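PDB 2GFI: phytase from Debaryomyces castellii, which hydrolyses phytate (inositol hexakisphosphate), releasing phosphate, as a 3-phytase of the histidine acid phosphatase family. Local coordinates for residues A[38-43]-A[259-264]; A[51-56]-A[394-399]; A[73-78]-A[109-114]; A[375-380]-A[388-393]. All blocks are in the same frame, centred on the assembly; numbering follows the deposited sequence.

In the fold
The four contacts fall into two groups. Interactions 2 and 4 have centres 7 Å apart and share the mixed sheet: strand 385-392 pairs with 374-382 in interaction 4 and is followed by 395-397, which belongs to interaction 2. Interactions 1 and 3, centres 12 Å apart, meet at helix 249-266, beside the segment that follows the predicted nucleophile His-70. Along the chain, interaction 2 spans both 3 and 4, whereas interactions 1 and 2 interlace. The loop before strand 59-69 supplies a segment to each of the latter, and Tyr-43 OH probably hydrogen-bonds Asp-394 OD2. This loop thus ties the helical region near the predicted active site to the sheet and the second subunit.

Interaction 1 (A[38-43]-A[259-264]); sequences GGAAPY and CAYELN
Tyr-261 lays its ring beside Ala-40, with CE2 3.5 Å from Ala-40 CB, while Ala-40 O stands over one ring face, offset toward the rim. Just before it in the helix, Ala-260 CB fits against both alanine methyls, at 3.6 Å from Ala-40 CB and 3.9 Å from Ala-41 CB. These small side chains allow the loop 38-43 to run close to helix 249-266. The helix flanks the predicted catalytic centre of the histidine acid phosphatase fold: the Tyr-261 side chain is about 6 Å from that of His-70, the predicted nucleophile. Asn-264 makes the polar link. Its CG is anti to the carbonyl carbon (chi1 -72°), and ND2 donates to Ala-40 O at 2.7 Å, arriving nearly in line with the carbonyl although the N-H is bent to 145°. The same ND2 also bonds Arg-73 O, and Ala-40 O receives Gln-371 NE2 as well, so donor and acceptor each serve two partners. On the other branch of the amide, Asn-264 OD1 sits 3.1 Å from Pro-42 CD. Leu-263 crosses the proline ring at about a right angle and brings CD2 to 3.6 Å from Pro-42 CD.

Interaction 2 (A[51-56]-A[394-399]); sequences ISTDIP and DAVIPI
Ile-51 and Val-396 form the heart of a mainly apolar contact, supplemented by water, between the loop preceding strand 59-69 and the short strand 395-397 of the mixed sheet. No direct hydrogen bond crosses it, so the loop lies against the strand without extending the sheet. The two branched side chains cross at about a right angle, with Ile-51 CG2 3.7 Å from both CB and CG2 of Val-396. The same Val-396 CG2 also faces Ser-52 O. Farther along the loop, Thr-53 turns its methyl, not its hydroxyl, to Asp-394, the residue leading into the strand: CG2 is anti to the carbonyl carbon and comes 3.4 Å from Asp-394 O.

Two waters bridge the backbones. One accepts from Val-396 N at 3.1 Å and lies 2.7 Å from Ile-51 O, while the second is 2.8 Å from Val-396 O and makes a weak bond with Ile-51 N. Val-396 N and O thus each meet the loop backbone through a water. A second subunit covers part of this region, packing its Ile-281 on Ile-51 and its Phe-359 on Pro-398, which places the contact at a subunit interface. Between the segments, Ile-51 and Pro-398 reach toward each other tip to tip, and Ile-51 CD1 meets Pro-398 CG at 3.4 Å, tighter than usual van der Waals distance.

Interaction 3 (A[73-78]-A[109-114]); sequences RYPSTG and EYFVPD
Pro-75, the last residue of the RHGxRxP signature of histidine acid phosphatases, packs with Tyr-74 against Phe-111 and Val-112 of the loop between helices 77-91 and 133-148. The interface is apolar, with no hydrogen bond across it. Pro-75 and Phe-111 approach tip to tip, Pro-75 CG lying 3.7 Å from both CE1 and CZ of the phenylalanine. The first torsion of Phe-111 (chi1 68°) sets CG between its own backbone N and carbonyl carbon, and the ring beyond it meets the proline. Val-112 divides its contacts: CG2 comes 3.9 Å from Pro-75 CD and also lies in plane at the edge of the Tyr-74 ring, whereas CG1 comes 4.0 Å from Tyr-74 CD1, the two side chains sliding past each other in opposite directions. Helix 249-266 joins the cluster, with Tyr-261 touching Pro-75 and Phe-111, and Val-265 touching Phe-111 and Tyr-74. Tyr-74 OH is hydrogen-bonded to Asn-126 O.

The end of the signature is braced within its own segment. Ser-76 is the N-cap of helix 77-91, its OG making a weak bond to Ser-79 N. The arginine bond is nearly straight (164°): Arg-73 NH1 donates to Tyr-74 O at 3.0 Å, with the acceptor in the guanidinium plane.

Interaction 4 (A[375-380]-A[388-393]); sequences TIIEKY and VRYVIN
The guanidinium of Arg-389 carries Tyr-380 OH over one face, 3.3 Å above the plane and offset toward the rim, and Glu-378 OE1 at its edge. The Tyr-380 ring is nearly perpendicular to the guanidinium (87°), and Arg-389 NE lies at its edge, near its plane. By contrast, the carboxylate of Glu-378 is nearly coplanar with the guanidinium, which suits the side-on grip by NE and NH2. Both donors go to one oxygen: NE reaches OE1 at 2.7 Å almost along the C-O axis, and NH2 reaches it at 3.0 Å through the syn lone pair. Arg-389 CG sits between the backbone N and carbonyl carbon (chi1 73°), and the chain runs extended from there to NE. OE2 takes a salt bridge from Lys-147 and a hydrogen bond with Tyr-148 OH; the charges of Arg-389 and Lys-147 together probably favour the ionised acid.

Beside the pair, Val-391 CG2 packs on Glu-378 CD at 3.6 Å. The opposite face of the sheet carries Tyr-390, whose ring meets Thr-375 CG2 at an edge and runs side by side with Ile-377, CE1 lying 3.4 Å from CG1 of the isoleucine. There, too, Ile-377 CG2 touches Val-388 CG1 at 3.5 Å.

Between the two faces, in the backbone, Ile-376 with Val-391 and Glu-378 with Arg-389 form hydrogen-bonded pairs; in the first, Val-391 N donates to Ile-376 O at 2.7 Å. The intervening non-hydrogen-bonded pairs complete the register of an antiparallel beta hairpin, strands 374-382 and 385-392, which continues the mixed sheet of this phosphatase fold beyond strand 59-69.

Interaction 1 (A[38-43]-A[259-264])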
loop_
_atom_site.group_PDB
_atom_site.type_symbol
_atom_site.label_atom_id
_atom_site.label_comp_id
_atom_site.label_asym_id
_atom_site.label_seq_id
_atom_site.Cartn_x
_atom_site.Cartn_y
_atom_site.Cartn_z
ATOM N N GLY A 38 -7.344 -18.870 -12.560
ATOM C CA GLY A 38 -8.199 -19.165 -13.714
ATOM C C GLY A 38 -9.594 -18.542 -13.715
ATOM O O GLY A 38 -10.477 -19.039 -14.385
ATOM N N GLY A 39 -9.795 -17.451 -12.970
ATOM C CA GLY A 39 -11.126 -16.847 -12.856
ATOM C C GLY A 39 -11.979 -17.418 -11.737
ATOM O O GLY A 39 -13.102 -16.978 -11.530
ATOM N N ALA A 40 -11.459 -18.374 -10.982
ATOM C CA ALA A 40 -12.247 -19.018 -9.932
ATOM C C ALA A 40 -12.204 -18.226 -8.645
ATOM O O ALA A 40 -13.134 -18.286 -7.830
ATOM C CB ALA A 40 -11.727 -20.446 -9.675
ATOM N N ALA A 41 -11.089 -17.529 -8.436
ATOM C CA ALA A 41 -10.816 -16.842 -7.193
ATOM C C ALA A 41 -11.531 -15.458 -7.234
ATOM O O ALA A 41 -12.247 -15.182 -8.204
ATOM C CB ALA A 41 -9.301 -16.727 -6.985
ATOM N N PRO A 42 -11.388 -14.610 -6.208
ATOM C CA PRO A 42 -12.109 -13.339 -6.197
ATOM C C PRO A 42 -11.838 -12.412 -7.402
ATOM O O PRO A 42 -10.865 -12.608 -8.161
ATOM C CB PRO A 42 -11.692 -12.697 -4.861
ATOM C CG PRO A 42 -11.386 -13.910 -3.980
ATOM C CD PRO A 42 -10.642 -14.816 -4.954
ATOM N N TYR A 43 -12.715 -11.412 -7.551
ATOM C CA TYR A 43 -12.537 -10.385 -8.557
ATOM C C TYR A 43 -11.142 -9.783 -8.481
ATOM O O TYR A 43 -10.597 -9.572 -7.383
ATOM C CB TYR A 43 -13.552 -9.244 -8.350
ATOM C CG TYR A 43 -13.409 -8.189 -9.406
ATOM C CD1 TYR A 43 -13.665 -8.479 -10.738
ATOM C CD2 TYR A 43 -12.982 -6.907 -9.076
ATOM C CE1 TYR A 43 -13.513 -7.510 -11.714
ATOM C CE2 TYR A 43 -12.841 -5.936 -10.040
ATOM C CZ TYR A 43 -13.094 -6.238 -11.348
ATOM O OH TYR A 43 -12.918 -5.234 -12.303
ATOM N N CYS A 259 -8.226 -24.280 -3.543
ATOM C CA CYS A 259 -7.611 -23.049 -3.071
ATOM C C CYS A 259 -8.467 -21.811 -3.461
ATOM O O CYS A 259 -8.856 -21.012 -2.608
ATOM C CB CYS A 259 -6.187 -22.945 -3.657
ATOM S SG CYS A 259 -5.529 -21.278 -3.843
ATOM N N ALA A 260 -8.775 -21.699 -4.756
ATOM C CA ALA A 260 -9.548 -20.559 -5.272
ATOM C C ALA A 260 -10.885 -20.470 -4.584
ATOM O O ALA A 260 -11.258 -19.412 -4.116
ATOM C CB ALA A 260 -9.697 -20.646 -6.758
ATOM N N TYR A 261 -11.592 -21.601 -4.499
ATOM C CA TYR A 261 -12.868 -21.643 -3.801
ATOM C C TYR A 261 -12.842 -21.474 -2.313
ATOM O O TYR A 261 -13.709 -20.818 -1.791
ATOM C CB TYR A 261 -13.728 -22.831 -4.270
ATOM C CG TYR A 261 -14.185 -22.490 -5.642
ATOM C CD1 TYR A 261 -15.196 -21.563 -5.821
ATOM C CD2 TYR A 261 -13.529 -22.995 -6.753
ATOM C CE1 TYR A 261 -15.592 -21.182 -7.070
ATOM C CE2 TYR A 261 -13.930 -22.624 -8.033
ATOM C CZ TYR A 261 -14.967 -21.709 -8.167
ATOM O OH TYR A 261 -15.368 -21.307 -9.408
ATOM N N GLU A 262 -11.867 -22.049 -1.614
ATOM C CA GLU A 262 -11.787 -21.837 -0.181
ATOM C C GLU A 262 -11.464 -20.372 0.146
ATOM O O GLU A 262 -11.956 -19.800 1.149
ATOM C CB GLU A 262 -10.708 -22.734 0.428
ATOM C CG GLU A 262 -10.734 -22.705 1.949
ATOM C CD GLU A 262 -9.882 -23.804 2.540
ATOM O OE1 GLU A 262 -8.715 -23.956 2.117
ATOM O OE2 GLU A 262 -10.387 -24.519 3.429
ATOM N N LEU A 263 -10.615 -19.777 -0.695
ATOM C CA LEU A 263 -10.377 -18.342 -0.644
ATOM C C LEU A 263 -11.703 -17.554 -0.792
ATOM O O LEU A 263 -12.034 -16.743 0.077
ATOM C CB LEU A 263 -9.346 -17.948 -1.724
ATOM C CG LEU A 263 -8.987 -16.462 -1.884
ATOM C CD1 LEU A 263 -8.364 -15.881 -0.613
ATOM C CD2 LEU A 263 -7.976 -16.359 -3.026
ATOM N N ASN A 264 -12.475 -17.829 -1.848
ATOM C CA ASN A 264 -13.801 -17.219 -2.010
ATOM C C ASN A 264 -14.660 -17.418 -0.771
ATOM O O ASN A 264 -15.239 -16.480 -0.228
ATOM C CB ASN A 264 -14.556 -17.852 -3.182
ATOM C CG ASN A 264 -14.011 -17.466 -4.494
ATOM O OD1 ASN A 264 -13.099 -16.650 -4.577
ATOM N ND2 ASN A 264 -14.567 -18.039 -5.552
#

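Interaction 2 (A[51-56]-A[394-399])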
loop_
_atom_site.group_PDB
_atom_site.type_symbol
_atom_site.label_atom_id
_atom_site.label_comp_id
_atom_site.label_asym_id
_atom_site.label_seq_id
_atom_site.Cartn_x
_atom_site.Cartn_y
_atom_site.Cartn_z
ATOM N N ILE A 51 -4.634 3.918 -18.868
ATOM C CA ILE A 51 -5.621 4.805 -19.447
ATOM C C ILE A 51 -6.571 5.193 -18.377
ATOM O O ILE A 51 -7.081 4.344 -17.625
ATOM C CB ILE A 51 -6.355 4.143 -20.616
ATOM C CG1 ILE A 51 -5.346 3.755 -21.707
ATOM C CG2 ILE A 51 -7.336 5.095 -21.205
ATOM C CD1 ILE A 51 -5.871 2.735 -22.629
ATOM N N SER A 52 -6.796 6.485 -18.253
ATOM C CA SER A 52 -7.715 6.930 -17.229
ATOM C C SER A 52 -9.127 6.415 -17.573
ATOM O O SER A 52 -9.566 6.426 -18.743
ATOM C CB SER A 52 -7.599 8.430 -17.071
ATOM O OG SER A 52 -8.825 8.943 -16.593
ATOM N N THR A 53 -9.833 5.900 -16.570
ATOM C CA THR A 53 -11.119 5.252 -16.851
ATOM C C THR A 53 -12.202 6.294 -16.772
ATOM O O THR A 53 -13.312 6.031 -17.223
ATOM C CB THR A 53 -11.428 4.104 -15.887
ATOM O OG1 THR A 53 -11.309 4.564 -14.529
ATOM C CG2 THR A 53 -10.399 2.998 -16.029
ATOM N N ASP A 54 -11.873 7.450 -16.173
ATOM C CA ASP A 54 -12.708 8.648 -16.239
ATOM C C ASP A 54 -13.187 8.946 -17.648
ATOM O O ASP A 54 -12.458 8.745 -18.620
ATOM C CB ASP A 54 -11.899 9.883 -15.875
ATOM C CG ASP A 54 -11.542 9.961 -14.417
ATOM O OD1 ASP A 54 -11.493 8.936 -13.717
ATOM O OD2 ASP A 54 -11.273 11.050 -13.893
ATOM N N ILE A 55 -14.391 9.504 -17.761
ATOM C CA ILE A 55 -14.802 10.038 -19.066
ATOM C C ILE A 55 -13.907 11.214 -19.353
ATOM O O ILE A 55 -13.705 12.044 -18.470
ATOM C CB ILE A 55 -16.286 10.407 -19.068
ATOM C CG1 ILE A 55 -17.079 9.209 -18.514
ATOM C CG2 ILE A 55 -16.768 10.793 -20.544
ATOM C CD1 ILE A 55 -16.845 7.865 -19.330
ATOM N N PRO A 56 -13.315 11.270 -20.550
ATOM C CA PRO A 56 -12.405 12.343 -20.857
ATOM C C PRO A 56 -13.090 13.693 -20.711
ATOM O O PRO A 56 -14.270 13.819 -21.006
ATOM C CB PRO A 56 -12.036 12.066 -22.326
ATOM C CG PRO A 56 -12.251 10.614 -22.461
ATOM C CD PRO A 56 -13.452 10.344 -21.687
ATOM N N ASP A 394 -12.228 -2.914 -15.155
ATOM C CA ASP A 394 -11.738 -1.637 -14.704
ATOM C C ASP A 394 -10.538 -1.091 -15.437
ATOM O O ASP A 394 -9.884 -0.193 -14.928
ATOM C CB ASP A 394 -11.492 -1.630 -13.211
ATOM C CG ASP A 394 -12.735 -1.789 -12.436
ATOM O OD1 ASP A 394 -13.686 -1.014 -12.703
ATOM O OD2 ASP A 394 -12.853 -2.637 -11.516
ATOM N N ALA A 395 -10.275 -1.601 -16.633
ATOM C CA ALA A 395 -9.188 -1.108 -17.456
ATOM C C ALA A 395 -9.729 -0.764 -18.829
ATOM O O ALA A 395 -10.487 -1.540 -19.381
ATOM C CB ALA A 395 -8.106 -2.173 -17.591
ATOM N N VAL A 396 -9.353 0.387 -19.388
ATOM C CA VAL A 396 -9.754 0.670 -20.756
ATOM C C VAL A 396 -8.919 -0.247 -21.591
ATOM O O VAL A 396 -7.702 -0.308 -21.414
ATOM C CB VAL A 396 -9.509 2.135 -21.181
ATOM C CG1 VAL A 396 -9.808 2.307 -22.680
ATOM C CG2 VAL A 396 -10.312 3.128 -20.287
ATOM N N ILE A 397 -9.573 -0.987 -22.474
ATOM C CA ILE A 397 -8.884 -1.803 -23.476
ATOM C C ILE A 397 -9.206 -1.250 -24.850
ATOM O O ILE A 397 -10.279 -1.536 -25.384
ATOM C CB ILE A 397 -9.305 -3.296 -23.368
ATOM C CG1 ILE A 397 -9.210 -3.798 -21.907
ATOM C CG2 ILE A 397 -8.519 -4.165 -24.362
ATOM C CD1 ILE A 397 -7.782 -3.873 -21.290
ATOM N N PRO A 398 -8.315 -0.440 -25.424
ATOM C CA PRO A 398 -8.578 0.116 -26.733
ATOM C C PRO A 398 -8.709 -0.969 -27.823
ATOM O O PRO A 398 -8.096 -2.039 -27.727
ATOM C CB PRO A 398 -7.368 1.028 -26.984
ATOM C CG PRO A 398 -6.867 1.387 -25.595
ATOM C CD PRO A 398 -7.028 0.045 -24.872
ATOM N N ILE A 399 -9.551 -0.690 -28.820
ATOM C CA ILE A 399 -9.670 -1.555 -29.960
ATOM C C ILE A 399 -8.497 -1.269 -30.854
ATOM O O ILE A 399 -8.219 -0.125 -31.155
ATOM C CB ILE A 399 -10.965 -1.287 -30.722
ATOM C CG1 ILE A 399 -12.161 -1.477 -29.809
ATOM C CG2 ILE A 399 -11.016 -2.173 -31.959
ATOM C CD1 ILE A 399 -13.424 -0.920 -30.379
HETATM O O HOH W 1 -7.228 1.691 -17.586
HETATM O O HOH W 2 -5.972 0.775 -19.438
#

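Interaction 3 (A[73-78]-A[109-114])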
loop_
_atom_site.group_PDB
_atom_site.type_symbol
_atom_site.label_atom_id
_atom_site.label_comp_id
_atom_site.label_asym_id
_atom_site.label_seq_id
_atom_site.Cartn_x
_atom_site.Cartn_y
_atom_site.Cartn_z
ATOM N N ARG A 73 -18.443 -17.142 -6.008
ATOM C CA ARG A 73 -19.381 -18.166 -5.648
ATOM C C ARG A 73 -18.685 -19.309 -4.940
ATOM O O ARG A 73 -17.441 -19.397 -4.893
ATOM C CB ARG A 73 -20.114 -18.665 -6.901
ATOM C CG ARG A 73 -19.196 -19.008 -8.088
ATOM C CD ARG A 73 -19.845 -20.032 -8.943
ATOM N NE ARG A 73 -19.115 -20.431 -10.125
ATOM C CZ ARG A 73 -18.323 -21.493 -10.158
ATOM N NH1 ARG A 73 -18.133 -22.215 -9.075
ATOM N NH2 ARG A 73 -17.711 -21.829 -11.263
ATOM N N TYR A 74 -19.517 -20.155 -4.336
ATOM C CA TYR A 74 -19.149 -21.478 -3.924
ATOM C C TYR A 74 -18.833 -22.287 -5.170
ATOM O O TYR A 74 -19.188 -21.891 -6.292
ATOM C CB TYR A 74 -20.320 -22.135 -3.193
ATOM C CG TYR A 74 -20.371 -21.786 -1.730
ATOM C CD1 TYR A 74 -19.775 -22.616 -0.779
ATOM C CD2 TYR A 74 -21.010 -20.616 -1.295
ATOM C CE1 TYR A 74 -19.828 -22.291 0.594
ATOM C CE2 TYR A 74 -21.050 -20.279 0.050
ATOM C CZ TYR A 74 -20.462 -21.112 0.982
ATOM O OH TYR A 74 -20.503 -20.755 2.307
ATOM N N PRO A 75 -18.173 -23.427 -4.981
ATOM C CA PRO A 75 -17.887 -24.302 -6.104
ATOM C C PRO A 75 -19.189 -24.744 -6.762
ATOM O O PRO A 75 -20.246 -24.765 -6.127
ATOM C CB PRO A 75 -17.159 -25.481 -5.464
ATOM C CG PRO A 75 -16.658 -24.965 -4.143
ATOM C CD PRO A 75 -17.634 -23.931 -3.710
ATOM N N SER A 76 -19.109 -25.055 -8.048
ATOM C CA SER A 76 -20.215 -25.674 -8.725
ATOM C C SER A 76 -20.371 -27.057 -8.121
ATOM O O SER A 76 -19.553 -27.511 -7.278
ATOM C CB SER A 76 -19.909 -25.798 -10.205
ATOM O OG SER A 76 -18.804 -26.665 -10.346
ATOM N N THR A 77 -21.416 -27.750 -8.548
ATOM C CA THR A 77 -21.667 -29.091 -8.000
ATOM C C THR A 77 -20.492 -30.000 -8.276
ATOM O O THR A 77 -19.953 -30.609 -7.353
ATOM C CB THR A 77 -22.928 -29.674 -8.602
ATOM O OG1 THR A 77 -24.030 -28.780 -8.320
ATOM C CG2 THR A 77 -23.236 -31.030 -7.921
ATOM N N GLY A 78 -20.065 -30.050 -9.528
ATOM C CA GLY A 78 -19.037 -30.991 -9.957
ATOM C C GLY A 78 -17.748 -30.772 -9.198
ATOM O O GLY A 78 -17.228 -31.677 -8.529
ATOM N N GLU A 109 -11.666 -28.439 8.502
ATOM C CA GLU A 109 -12.969 -28.739 7.971
ATOM C C GLU A 109 -12.989 -28.554 6.459
ATOM O O GLU A 109 -12.237 -27.768 5.906
ATOM C CB GLU A 109 -13.996 -27.839 8.624
ATOM C CG GLU A 109 -14.153 -28.091 10.114
ATOM C CD GLU A 109 -15.266 -27.244 10.727
ATOM O OE1 GLU A 109 -15.348 -26.008 10.480
ATOM O OE2 GLU A 109 -16.089 -27.818 11.469
ATOM N N TYR A 110 -13.840 -29.309 5.784
ATOM C CA TYR A 110 -14.098 -29.048 4.391
ATOM C C TYR A 110 -14.857 -27.711 4.316
ATOM O O TYR A 110 -15.729 -27.459 5.156
ATOM C CB TYR A 110 -14.909 -30.169 3.786
ATOM C CG TYR A 110 -15.217 -29.888 2.352
ATOM C CD1 TYR A 110 -14.196 -29.634 1.455
ATOM C CD2 TYR A 110 -16.534 -29.865 1.883
ATOM C CE1 TYR A 110 -14.478 -29.343 0.117
ATOM C CE2 TYR A 110 -16.818 -29.593 0.526
ATOM C CZ TYR A 110 -15.786 -29.324 -0.333
ATOM O OH TYR A 110 -16.020 -29.030 -1.656
ATOM N N PHE A 111 -14.518 -26.855 3.341
ATOM C CA PHE A 111 -14.992 -25.468 3.384
ATOM C C PHE A 111 -16.449 -25.239 2.950
ATOM O O PHE A 111 -17.028 -24.186 3.190
ATOM C CB PHE A 111 -14.054 -24.564 2.623
ATOM C CG PHE A 111 -14.038 -24.790 1.140
ATOM C CD1 PHE A 111 -14.862 -24.053 0.305
ATOM C CD2 PHE A 111 -13.155 -25.678 0.577
ATOM C CE1 PHE A 111 -14.807 -24.213 -1.069
ATOM C CE2 PHE A 111 -13.107 -25.877 -0.785
ATOM C CZ PHE A 111 -13.927 -25.147 -1.615
ATOM N N VAL A 112 -17.029 -26.216 2.279
ATOM C CA VAL A 112 -18.431 -26.169 1.978
ATOM C C VAL A 112 -19.148 -26.982 3.059
ATOM O O VAL A 112 -19.181 -28.218 2.994
ATOM C CB VAL A 112 -18.742 -26.701 0.576
ATOM C CG1 VAL A 112 -20.175 -26.414 0.234
ATOM C CG2 VAL A 112 -17.814 -26.045 -0.455
ATOM N N PRO A 113 -19.740 -26.278 4.032
ATOM C CA PRO A 113 -20.363 -26.949 5.177
ATOM C C PRO A 113 -21.611 -27.687 4.694
ATOM O O PRO A 113 -21.841 -28.873 5.021
ATOM C CB PRO A 113 -20.739 -25.785 6.117
ATOM C CG PRO A 113 -20.867 -24.539 5.213
ATOM C CD PRO A 113 -19.936 -24.809 4.052
ATOM N N ASP A 114 -22.380 -27.000 3.865
ATOM C CA ASP A 114 -23.668 -27.489 3.414
ATOM C C ASP A 114 -23.653 -27.477 1.896
ATOM O O ASP A 114 -23.303 -26.463 1.291
ATOM C CB ASP A 114 -24.722 -26.522 3.940
ATOM C CG ASP A 114 -26.120 -27.078 3.856
ATOM O OD1 ASP A 114 -26.337 -28.116 3.139
ATOM O OD2 ASP A 114 -27.061 -26.510 4.484
#

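Interaction 4 (A[375-380]-A[388-393])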
loop_
_atom_site.group_PDB
_atom_site.type_symbol
_atom_site.label_atom_id
_atom_site.label_comp_id
_atom_site.label_asym_id
_atom_site.label_seq_id
_atom_site.Cartn_x
_atom_site.Cartn_y
_atom_site.Cartn_z
ATOM N N THR A 375 -17.555 -6.384 -18.222
ATOM C CA THR A 375 -17.173 -5.849 -19.496
ATOM C C THR A 375 -18.095 -4.667 -19.722
ATOM O O THR A 375 -19.314 -4.796 -19.710
ATOM C CB THR A 375 -17.312 -6.935 -20.587
ATOM O OG1 THR A 375 -16.111 -7.733 -20.581
ATOM C CG2 THR A 375 -17.419 -6.319 -22.011
ATOM N N ILE A 376 -17.505 -3.496 -19.869
ATOM C CA ILE A 376 -18.297 -2.291 -20.040
ATOM C C ILE A 376 -17.954 -1.634 -21.380
ATOM O O ILE A 376 -16.774 -1.525 -21.746
ATOM C CB ILE A 376 -18.024 -1.338 -18.882
ATOM C CG1 ILE A 376 -18.784 -1.796 -17.622
ATOM C CG2 ILE A 376 -18.332 0.110 -19.276
ATOM C CD1 ILE A 376 -18.221 -1.176 -16.352
ATOM N N ILE A 377 -18.997 -1.255 -22.120
ATOM C CA ILE A 377 -18.883 -0.324 -23.236
ATOM C C ILE A 377 -19.404 1.040 -22.815
ATOM O O ILE A 377 -20.538 1.151 -22.368
ATOM C CB ILE A 377 -19.656 -0.862 -24.439
ATOM C CG1 ILE A 377 -19.186 -2.297 -24.729
ATOM C CG2 ILE A 377 -19.460 0.068 -25.647
ATOM C CD1 ILE A 377 -20.028 -3.064 -25.722
ATOM N N GLU A 378 -18.553 2.064 -22.900
ATOM C CA GLU A 378 -18.955 3.442 -22.649
ATOM C C GLU A 378 -19.083 4.082 -23.999
ATOM O O GLU A 378 -18.270 3.832 -24.863
ATOM C CB GLU A 378 -17.889 4.244 -21.886
ATOM C CG GLU A 378 -17.364 3.550 -20.658
ATOM C CD GLU A 378 -16.305 4.332 -19.924
ATOM O OE1 GLU A 378 -15.351 4.832 -20.566
ATOM O OE2 GLU A 378 -16.442 4.422 -18.697
ATOM N N LYS A 379 -20.081 4.941 -24.152
ATOM C CA LYS A 379 -20.271 5.699 -25.363
ATOM C C LYS A 379 -20.370 7.120 -24.899
ATOM O O LYS A 379 -21.129 7.421 -24.004
ATOM C CB LYS A 379 -21.572 5.288 -26.065
ATOM C CG LYS A 379 -21.871 6.116 -27.313
ATOM C CD LYS A 379 -23.263 5.853 -27.790
ATOM C CE LYS A 379 -23.622 6.803 -28.924
ATOM N NZ LYS A 379 -24.854 6.340 -29.608
ATOM N N TYR A 380 -19.583 7.997 -25.496
ATOM C CA TYR A 380 -19.639 9.391 -25.115
ATOM C C TYR A 380 -19.376 10.301 -26.294
ATOM O O TYR A 380 -18.721 9.923 -27.277
ATOM C CB TYR A 380 -18.646 9.711 -23.969
ATOM C CG TYR A 380 -17.229 9.179 -24.148
ATOM C CD1 TYR A 380 -16.357 9.730 -25.100
ATOM C CD2 TYR A 380 -16.766 8.131 -23.343
ATOM C CE1 TYR A 380 -15.064 9.224 -25.263
ATOM C CE2 TYR A 380 -15.492 7.643 -23.455
ATOM C CZ TYR A 380 -14.631 8.182 -24.411
ATOM O OH TYR A 380 -13.352 7.678 -24.509
ATOM N N VAL A 388 -16.882 5.240 -28.694
ATOM C CA VAL A 388 -17.169 4.019 -27.980
ATOM C C VAL A 388 -15.829 3.478 -27.449
ATOM O O VAL A 388 -14.814 3.571 -28.113
ATOM C CB VAL A 388 -17.883 3.030 -28.948
ATOM C CG1 VAL A 388 -17.919 1.663 -28.397
ATOM C CG2 VAL A 388 -19.330 3.504 -29.200
ATOM N N ARG A 389 -15.812 2.952 -26.234
ATOM C CA ARG A 389 -14.637 2.209 -25.802
ATOM C C ARG A 389 -15.028 1.147 -24.791
ATOM O O ARG A 389 -16.101 1.210 -24.185
ATOM C CB ARG A 389 -13.549 3.141 -25.233
ATOM C CG ARG A 389 -13.878 3.705 -23.885
ATOM C CD ARG A 389 -12.737 4.477 -23.285
ATOM N NE ARG A 389 -13.142 5.072 -22.033
ATOM C CZ ARG A 389 -12.388 5.911 -21.346
ATOM N NH1 ARG A 389 -11.187 6.262 -21.830
ATOM N NH2 ARG A 389 -12.838 6.420 -20.193
ATOM N N TYR A 390 -14.132 0.181 -24.625
ATOM C CA TYR A 390 -14.308 -0.916 -23.690
ATOM C C TYR A 390 -13.525 -0.719 -22.398
ATOM O O TYR A 390 -12.362 -0.343 -22.433
ATOM C CB TYR A 390 -13.813 -2.182 -24.343
ATOM C CG TYR A 390 -14.791 -2.762 -25.310
ATOM C CD1 TYR A 390 -15.724 -3.720 -24.885
ATOM C CD2 TYR A 390 -14.806 -2.356 -26.656
ATOM C CE1 TYR A 390 -16.618 -4.265 -25.772
ATOM C CE2 TYR A 390 -15.722 -2.906 -27.558
ATOM C CZ TYR A 390 -16.619 -3.842 -27.102
ATOM O OH TYR A 390 -17.524 -4.390 -27.978
ATOM N N VAL A 391 -14.169 -1.005 -21.266
ATOM C CA VAL A 391 -13.509 -1.053 -19.978
ATOM C C VAL A 391 -13.766 -2.474 -19.459
ATOM O O VAL A 391 -14.900 -2.830 -19.088
ATOM C CB VAL A 391 -14.061 0.041 -19.008
ATOM C CG1 VAL A 391 -13.119 0.269 -17.852
ATOM C CG2 VAL A 391 -14.291 1.385 -19.739
ATOM N N ILE A 392 -12.711 -3.302 -19.469
ATOM C CA ILE A 392 -12.798 -4.684 -19.058
ATOM C C ILE A 392 -12.149 -4.757 -17.689
ATOM O O ILE A 392 -10.972 -4.410 -17.510
ATOM C CB ILE A 392 -12.026 -5.546 -20.012
ATOM C CG1 ILE A 392 -12.365 -5.204 -21.472
ATOM C CG2 ILE A 392 -12.187 -7.055 -19.629
ATOM C CD1 ILE A 392 -13.881 -5.177 -21.770
ATOM N N ASN A 393 -12.930 -5.167 -16.706
ATOM C CA ASN A 393 -12.440 -5.276 -15.332
ATOM C C ASN A 393 -11.616 -4.073 -14.925
ATOM O O ASN A 393 -10.489 -4.197 -14.437
ATOM C CB ASN A 393 -11.706 -6.570 -15.185
ATOM C CG ASN A 393 -12.554 -7.688 -15.595
ATOM O OD1 ASN A 393 -12.177 -8.518 -16.414
ATOM N ND2 ASN A 393 -13.758 -7.696 -15.075
#